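Local coordinates for uncharacterized protein (Bacteroides ovatus, PDB 3SOT), which is of unknown function but joins a DUF4973 domain, whose sheets suggest an immunoglobulin-like fold, to a BT_3044-like C-terminal domain, at residues 29-34 against 112-117; 66-71 against 83-88. All blocks are in the same frame, centred on the assembly; numbering follows the deposited sequence.

Interaction 1 of 2, residues 29-34 against 112-117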
loop_
_atom_site.group_PDB
_atom_site.type_symbol
_atom_site.label_atom_id
_atom_site.label_comp_id
_atom_site.label_asym_id
_atom_site.label_seq_id
_atom_site.Cartn_x
_atom_site.Cartn_y
_atom_site.Cartn_z
ATOM N N ILE A 29 -20.671 14.900 4.383
ATOM C CA ILE A 29 -21.503 16.106 4.375
ATOM C C ILE A 29 -20.521 17.314 4.329
ATOM O O ILE A 29 -19.462 17.312 4.982
ATOM C CB ILE A 29 -22.539 16.171 5.562
ATOM C CG1 ILE A 29 -21.879 16.371 6.940
ATOM C CG2 ILE A 29 -23.466 14.950 5.567
ATOM C CD1 ILE A 29 -22.818 16.779 8.038
ATOM N N TYR A 30 -20.840 18.292 3.487
ATOM C CA TYR A 30 -20.010 19.480 3.327
ATOM C C TYR A 30 -20.684 20.657 4.002
ATOM O O TYR A 30 -21.807 21.028 3.632
ATOM C CB TYR A 30 -19.743 19.759 1.843
ATOM C CG TYR A 30 -18.985 18.636 1.170
ATOM C CD1 TYR A 30 -17.593 18.553 1.258
ATOM C CD2 TYR A 30 -19.653 17.676 0.413
ATOM C CE1 TYR A 30 -16.887 17.536 0.622
ATOM C CE2 TYR A 30 -18.955 16.652 -0.231
ATOM C CZ TYR A 30 -17.570 16.587 -0.122
ATOM O OH TYR A 30 -16.859 15.596 -0.747
ATOM N N VAL A 31 -20.023 21.203 5.036
ATOM C CA VAL A 31 -20.555 22.333 5.808
ATOM C C VAL A 31 -19.584 23.517 5.620
ATOM O O VAL A 31 -18.383 23.334 5.727
ATOM C CB VAL A 31 -20.825 21.996 7.315
ATOM C CG1 VAL A 31 -21.952 20.967 7.468
ATOM C CG2 VAL A 31 -19.561 21.537 8.039
ATOM N N ARG A 32 -20.090 24.705 5.297
ATOM C CA ARG A 32 -19.239 25.868 5.079
ATOM C C ARG A 32 -18.766 26.475 6.387
ATOM O O ARG A 32 -19.567 26.639 7.311
ATOM C CB ARG A 32 -19.977 26.952 4.263
ATOM C CG ARG A 32 -19.090 28.157 3.971
ATOM C CD ARG A 32 -19.775 29.228 3.178
ATOM N NE ARG A 32 -20.042 28.806 1.813
ATOM C CZ ARG A 32 -19.169 28.911 0.826
ATOM N NH1 ARG A 32 -17.950 29.384 1.058
ATOM N NH2 ARG A 32 -19.494 28.516 -0.399
ATOM N N TYR A 33 -17.473 26.879 6.430
ATOM C CA TYR A 33 -16.892 27.613 7.548
ATOM C C TYR A 33 -17.178 29.105 7.306
ATOM O O TYR A 33 -16.613 29.682 6.372
ATOM C CB TYR A 33 -15.385 27.314 7.724
ATOM C CG TYR A 33 -14.844 27.814 9.049
ATOM C CD1 TYR A 33 -14.702 29.176 9.299
ATOM C CD2 TYR A 33 -14.510 26.925 10.068
ATOM C CE1 TYR A 33 -14.257 29.644 10.534
ATOM C CE2 TYR A 33 -14.050 27.382 11.302
ATOM C CZ TYR A 33 -13.909 28.743 11.524
ATOM O OH TYR A 33 -13.435 29.213 12.723
ATOM N N LYS A 34 -18.069 29.719 8.126
ATOM C CA LYS A 34 -18.495 31.124 7.977
ATOM C C LYS A 34 -18.034 32.014 9.168
ATOM O O LYS A 34 -16.895 31.902 9.621
ATOM C CB LYS A 34 -20.028 31.192 7.850
ATOM C CG LYS A 34 -20.595 30.554 6.571
ATOM C CD LYS A 34 -22.128 30.617 6.469
ATOM C CE LYS A 34 -22.864 29.677 7.392
ATOM N NZ LYS A 34 -24.339 29.838 7.265
ATOM N N ILE A 112 -28.781 20.037 12.806
ATOM C CA ILE A 112 -27.493 19.793 13.459
ATOM C C ILE A 112 -26.711 21.103 13.414
ATOM O O ILE A 112 -26.273 21.538 12.343
ATOM C CB ILE A 112 -26.692 18.606 12.861
ATOM C CG1 ILE A 112 -27.571 17.350 12.674
ATOM C CG2 ILE A 112 -25.479 18.311 13.748
ATOM C CD1 ILE A 112 -26.946 16.264 11.882
ATOM N N ASP A 113 -26.583 21.753 14.577
ATOM C CA ASP A 113 -25.888 23.031 14.690
ATOM C C ASP A 113 -24.445 22.781 15.059
ATOM O O ASP A 113 -24.159 22.235 16.132
ATOM C CB ASP A 113 -26.586 23.937 15.722
ATOM C CG ASP A 113 -28.033 24.249 15.397
ATOM O OD1 ASP A 113 -28.344 24.437 14.204
ATOM O OD2 ASP A 113 -28.841 24.376 16.343
ATOM N N PHE A 114 -23.539 23.147 14.149
ATOM C CA PHE A 114 -22.113 22.978 14.383
ATOM C C PHE A 114 -21.471 24.287 14.774
ATOM O O PHE A 114 -21.892 25.344 14.313
ATOM C CB PHE A 114 -21.383 22.409 13.143
ATOM C CG PHE A 114 -21.816 21.041 12.675
ATOM C CD1 PHE A 114 -21.364 19.890 13.320
ATOM C CD2 PHE A 114 -22.609 20.893 11.538
ATOM C CE1 PHE A 114 -21.754 18.619 12.869
ATOM C CE2 PHE A 114 -22.987 19.623 11.084
ATOM C CZ PHE A 114 -22.549 18.496 11.744
ATOM N N ASN A 115 -20.468 24.197 15.650
ATOM C CA ASN A 115 -19.565 25.262 16.069
ATOM C C ASN A 115 -18.187 24.783 15.704
ATOM O O ASN A 115 -17.584 24.002 16.452
ATOM C CB ASN A 115 -19.717 25.634 17.552
ATOM C CG ASN A 115 -18.649 26.615 17.995
ATOM O OD1 ASN A 115 -18.605 27.782 17.549
ATOM N ND2 ASN A 115 -17.713 26.124 18.812
ATOM N N LEU A 116 -17.731 25.149 14.507
ATOM C CA LEU A 116 -16.479 24.616 13.969
ATOM C C LEU A 116 -15.267 25.491 14.308
ATOM O O LEU A 116 -14.171 25.162 13.869
ATOM C CB LEU A 116 -16.580 24.468 12.434
ATOM C CG LEU A 116 -17.739 23.644 11.887
ATOM C CD1 LEU A 116 -17.891 23.877 10.402
ATOM C CD2 LEU A 116 -17.634 22.158 12.279
ATOM N N GLN A 117 -15.428 26.551 15.111
ATOM C CA GLN A 117 -14.290 27.403 15.477
ATOM C C GLN A 117 -13.183 26.573 16.126
ATOM O O GLN A 117 -13.460 25.813 17.062
ATOM C CB GLN A 117 -14.713 28.543 16.414
ATOM C CG GLN A 117 -13.580 29.523 16.703
ATOM C CD GLN A 117 -13.992 30.741 17.489
ATOM O OE1 GLN A 117 -15.125 31.245 17.397
ATOM N NE2 GLN A 117 -13.034 31.310 18.200
#
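The ring of Phe114 is met obliquely, on the side of CE2 and CZ, by methyls from strand 27-32: CG1 of Val31 stands 4.0 Å from Phe114 CE2, and CD1 of Ile29 is 4.1 Å from Phe114 CZ. One face of that ring carries CG2 of Ile112, its neighbour two residues back, placed over the rim rather than the centre. The ring of Tyr33 presents an edge, with the carbonyl O of Leu116 near its plane, 3.4 Å from Tyr33 CE2. The same ring passes Leu116 running the opposite way, CD2 of Tyr33 lying 4.0 Å from Leu116 CB, and ends with its OH 3.4 Å from Gln117 CA. This reach comes from chi1 of -167°, which sets CG opposite the backbone N and carries the ring alongside the loop that follows strand 107-115. Between the two aromatics, CG2 of Val31 abuts CD1 of Leu116 at 3.7 Å. A smaller residue such as serine in place of Tyr33 would probably remove the ring's share of the cover on Leu116 and Gln117 and open a gap beside the loop.

The strands belong to different sheets: 27-32 pairs with 149-157, 107-115 with 38-48. The contact is therefore face-to-face packing within a sandwich, consistent with the E-set (immunoglobulin-like) relationship of the domain. Tyr41 and Val39 of strand 38-48 add to the same layer. Arg32 turns the other way, to a salt bridge with Asp314 and hydrogen bonds to Asn159 and the carbonyl of Glu313. Methyls and rings thus fill the interior while charge is kept on the opposite side of the strand, so cohesion between the sheets here rests on dispersion and the burial of apolar surface.

Interaction 2 of 2, residues 66-71 against 83-88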
loop_
_atom_site.group_PDB
_atom_site.type_symbol
_atom_site.label_atom_id
_atom_site.label_comp_id
_atom_site.label_asym_id
_atom_site.label_seq_id
_atom_site.Cartn_x
_atom_site.Cartn_y
_atom_site.Cartn_z
ATOM N N ASP A 66 -20.539 3.210 19.461
ATOM C CA ASP A 66 -20.236 1.814 19.154
ATOM C C ASP A 66 -20.228 1.472 17.650
ATOM O O ASP A 66 -19.372 0.679 17.252
ATOM C CB ASP A 66 -21.250 0.877 19.836
ATOM C CG ASP A 66 -21.094 0.780 21.342
ATOM O OD1 ASP A 66 -19.954 0.993 21.846
ATOM O OD2 ASP A 66 -22.068 0.378 22.008
ATOM N N THR A 67 -21.164 1.997 16.830
ATOM C CA THR A 67 -21.206 1.647 15.399
ATOM C C THR A 67 -19.941 2.166 14.705
ATOM O O THR A 67 -19.392 1.447 13.864
ATOM C CB THR A 67 -22.480 2.169 14.740
ATOM O OG1 THR A 67 -23.565 1.416 15.285
ATOM C CG2 THR A 67 -22.494 1.975 13.218
ATOM N N LEU A 68 -19.457 3.368 15.101
ATOM C CA LEU A 68 -18.233 3.986 14.587
ATOM C C LEU A 68 -17.001 3.139 14.955
ATOM O O LEU A 68 -16.154 2.920 14.081
ATOM C CB LEU A 68 -18.086 5.412 15.135
ATOM C CG LEU A 68 -16.901 6.245 14.616
ATOM C CD1 LEU A 68 -16.957 6.433 13.099
ATOM C CD2 LEU A 68 -16.871 7.592 15.264
ATOM N N LYS A 69 -16.915 2.638 16.227
ATOM C CA LYS A 69 -15.808 1.789 16.696
ATOM C C LYS A 69 -15.768 0.496 15.890
ATOM O O LYS A 69 -14.692 0.098 15.459
ATOM C CB LYS A 69 -15.911 1.478 18.203
ATOM C CG LYS A 69 -14.725 0.663 18.748
ATOM C CD LYS A 69 -14.934 0.087 20.145
ATOM C CE LYS A 69 -13.737 -0.741 20.555
ATOM N NZ LYS A 69 -13.937 -1.392 21.873
ATOM N N THR A 70 -16.929 -0.133 15.661
ATOM C CA THR A 70 -17.060 -1.381 14.904
ATOM C C THR A 70 -16.583 -1.154 13.466
ATOM O O THR A 70 -15.827 -1.983 12.956
ATOM C CB THR A 70 -18.507 -1.890 14.961
ATOM O OG1 THR A 70 -18.843 -2.106 16.332
ATOM C CG2 THR A 70 -18.718 -3.179 14.175
ATOM N N LEU A 71 -16.963 -0.017 12.838
ATOM C CA LEU A 71 -16.525 0.303 11.473
ATOM C C LEU A 71 -14.997 0.459 11.409
ATOM O O LEU A 71 -14.346 -0.167 10.573
ATOM C CB LEU A 71 -17.201 1.569 10.938
ATOM C CG LEU A 71 -16.792 1.971 9.514
ATOM C CD1 LEU A 71 -17.156 0.886 8.478
ATOM C CD2 LEU A 71 -17.408 3.281 9.143
ATOM N N LEU A 83 -5.497 5.570 10.660
ATOM C CA LEU A 83 -6.486 5.586 9.580
ATOM C C LEU A 83 -7.921 5.714 10.090
ATOM O O LEU A 83 -8.841 5.937 9.296
ATOM C CB LEU A 83 -6.372 4.295 8.762
ATOM C CG LEU A 83 -5.115 4.078 7.928
ATOM C CD1 LEU A 83 -5.227 2.814 7.147
ATOM C CD2 LEU A 83 -4.919 5.183 6.932
ATOM N N TRP A 84 -8.105 5.583 11.401
ATOM C CA TRP A 84 -9.391 5.596 12.078
ATOM C C TRP A 84 -10.095 6.934 12.043
ATOM O O TRP A 84 -9.470 7.996 12.098
ATOM C CB TRP A 84 -9.190 5.210 13.550
ATOM C CG TRP A 84 -9.036 3.732 13.785
ATOM C CD1 TRP A 84 -8.411 2.829 12.974
ATOM C CD2 TRP A 84 -9.410 3.014 14.966
ATOM N NE1 TRP A 84 -8.441 1.581 13.541
ATOM C CE2 TRP A 84 -9.037 1.663 14.771
ATOM C CE3 TRP A 84 -10.084 3.369 16.152
ATOM C CZ2 TRP A 84 -9.295 0.667 15.722
ATOM C CZ3 TRP A 84 -10.349 2.381 17.091
ATOM C CH2 TRP A 84 -9.957 1.049 16.873
ATOM N N TYR A 85 -11.432 6.853 11.980
ATOM C CA TYR A 85 -12.342 7.992 12.102
ATOM C C TYR A 85 -12.410 8.386 13.556
ATOM O O TYR A 85 -12.298 7.513 14.424
ATOM C CB TYR A 85 -13.745 7.683 11.553
ATOM C CG TYR A 85 -13.807 7.363 10.079
ATOM C CD1 TYR A 85 -13.659 8.362 9.122
ATOM C CD2 TYR A 85 -14.132 6.079 9.634
ATOM C CE1 TYR A 85 -13.773 8.084 7.760
ATOM C CE2 TYR A 85 -14.241 5.788 8.273
ATOM C CZ TYR A 85 -14.060 6.796 7.339
ATOM O OH TYR A 85 -14.175 6.547 5.996
ATOM N N THR A 86 -12.589 9.667 13.834
ATOM C CA THR A 86 -12.653 10.135 15.212
ATOM C C THR A 86 -14.062 10.650 15.490
ATOM O O THR A 86 -14.636 11.384 14.674
ATOM C CB THR A 86 -11.582 11.202 15.454
ATOM O OG1 THR A 86 -10.309 10.674 15.086
ATOM C CG2 THR A 86 -11.531 11.670 16.889
ATOM N N GLU A 87 -14.627 10.241 16.631
ATOM C CA GLU A 87 -15.956 10.703 17.006
ATOM C C GLU A 87 -15.877 12.185 17.266
ATOM O O GLU A 87 -14.958 12.642 17.947
ATOM C CB GLU A 87 -16.512 9.941 18.215
ATOM C CG GLU A 87 -17.936 10.322 18.549
ATOM C CD GLU A 87 -18.472 9.804 19.862
ATOM O OE1 GLU A 87 -17.960 8.779 20.370
ATOM O OE2 GLU A 87 -19.426 10.430 20.379
HETATM N N MSE A 88 -16.805 12.936 16.685
HETATM C CA MSE A 88 -16.827 14.372 16.832
HETATM C C MSE A 88 -17.024 14.753 18.296
HETATM O O MSE A 88 -17.782 14.094 19.021
HETATM C CB MSE A 88 -17.922 14.973 15.952
HETATM C CG MSE A 88 -17.850 16.474 15.889
HETATM SE SE MSE A 88 -18.416 17.045 14.199
HETATM C CE MSE A 88 -18.043 18.888 14.374
#
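Leu68 leaves helix 65-76 with its CB directed at strand 85-87, and chi1 of -176° puts CG trans to its amide nitrogen, extending the chain outward. At CG the side chain forks. CD1 of Leu68 ends 3.8 Å from CB of Tyr85, the two side chains crossing at about a right angle. CD2 of Leu68 lies against the backbone of the strand, 3.7 Å from Glu87 CA, and also touches Glu87 CB at 3.8 Å. Val126 and Pro128 of strand 124-133 meet Leu68 as well, so its tip is wedged between helix and sheet. Here the helix follows strand 57-63 and lies over the mixed sheet, the axis of 66-71 passing 9.2 Å from that of strand 85-87 and running nearly antiparallel to it (165°). One turn along, CD2 of Leu71 reaches obliquely to the Tyr85 ring, 4.1 Å from CE2. Beyond the ring, Tyr85 OH is hydrogen-bonded to Asp24, while Lys124 makes a cation-pi contact with the ring. On the helix itself, Asp66 O takes two bonds from Thr70, one from N and one from OG1 (3.0 Å from Asp66 O to Thr70 OG1), approaching from opposite faces of the carbonyl plane.

Both contacts are largely buried and apolar, but they join different layers of one domain. Interaction 1 packs strands of two sheets face to face and uses rings as well as methyls; interaction 2 lays a helix on the mixed sheet and depends mainly on leucine branches against a tyrosine and backbone. Strand 27-32 and strand 85-87 are both members of that mixed sheet, and 66-71 with 83-88 is nested inside the loop closed by the first pair. Their centres are about 20 Å apart, yet selenomethionine Met88 bridges them, its CE touching Phe114 and Leu116. Interaction 2 lies farther from the chain centre, and its Leu71 also packs on Tyr79 of a second subunit.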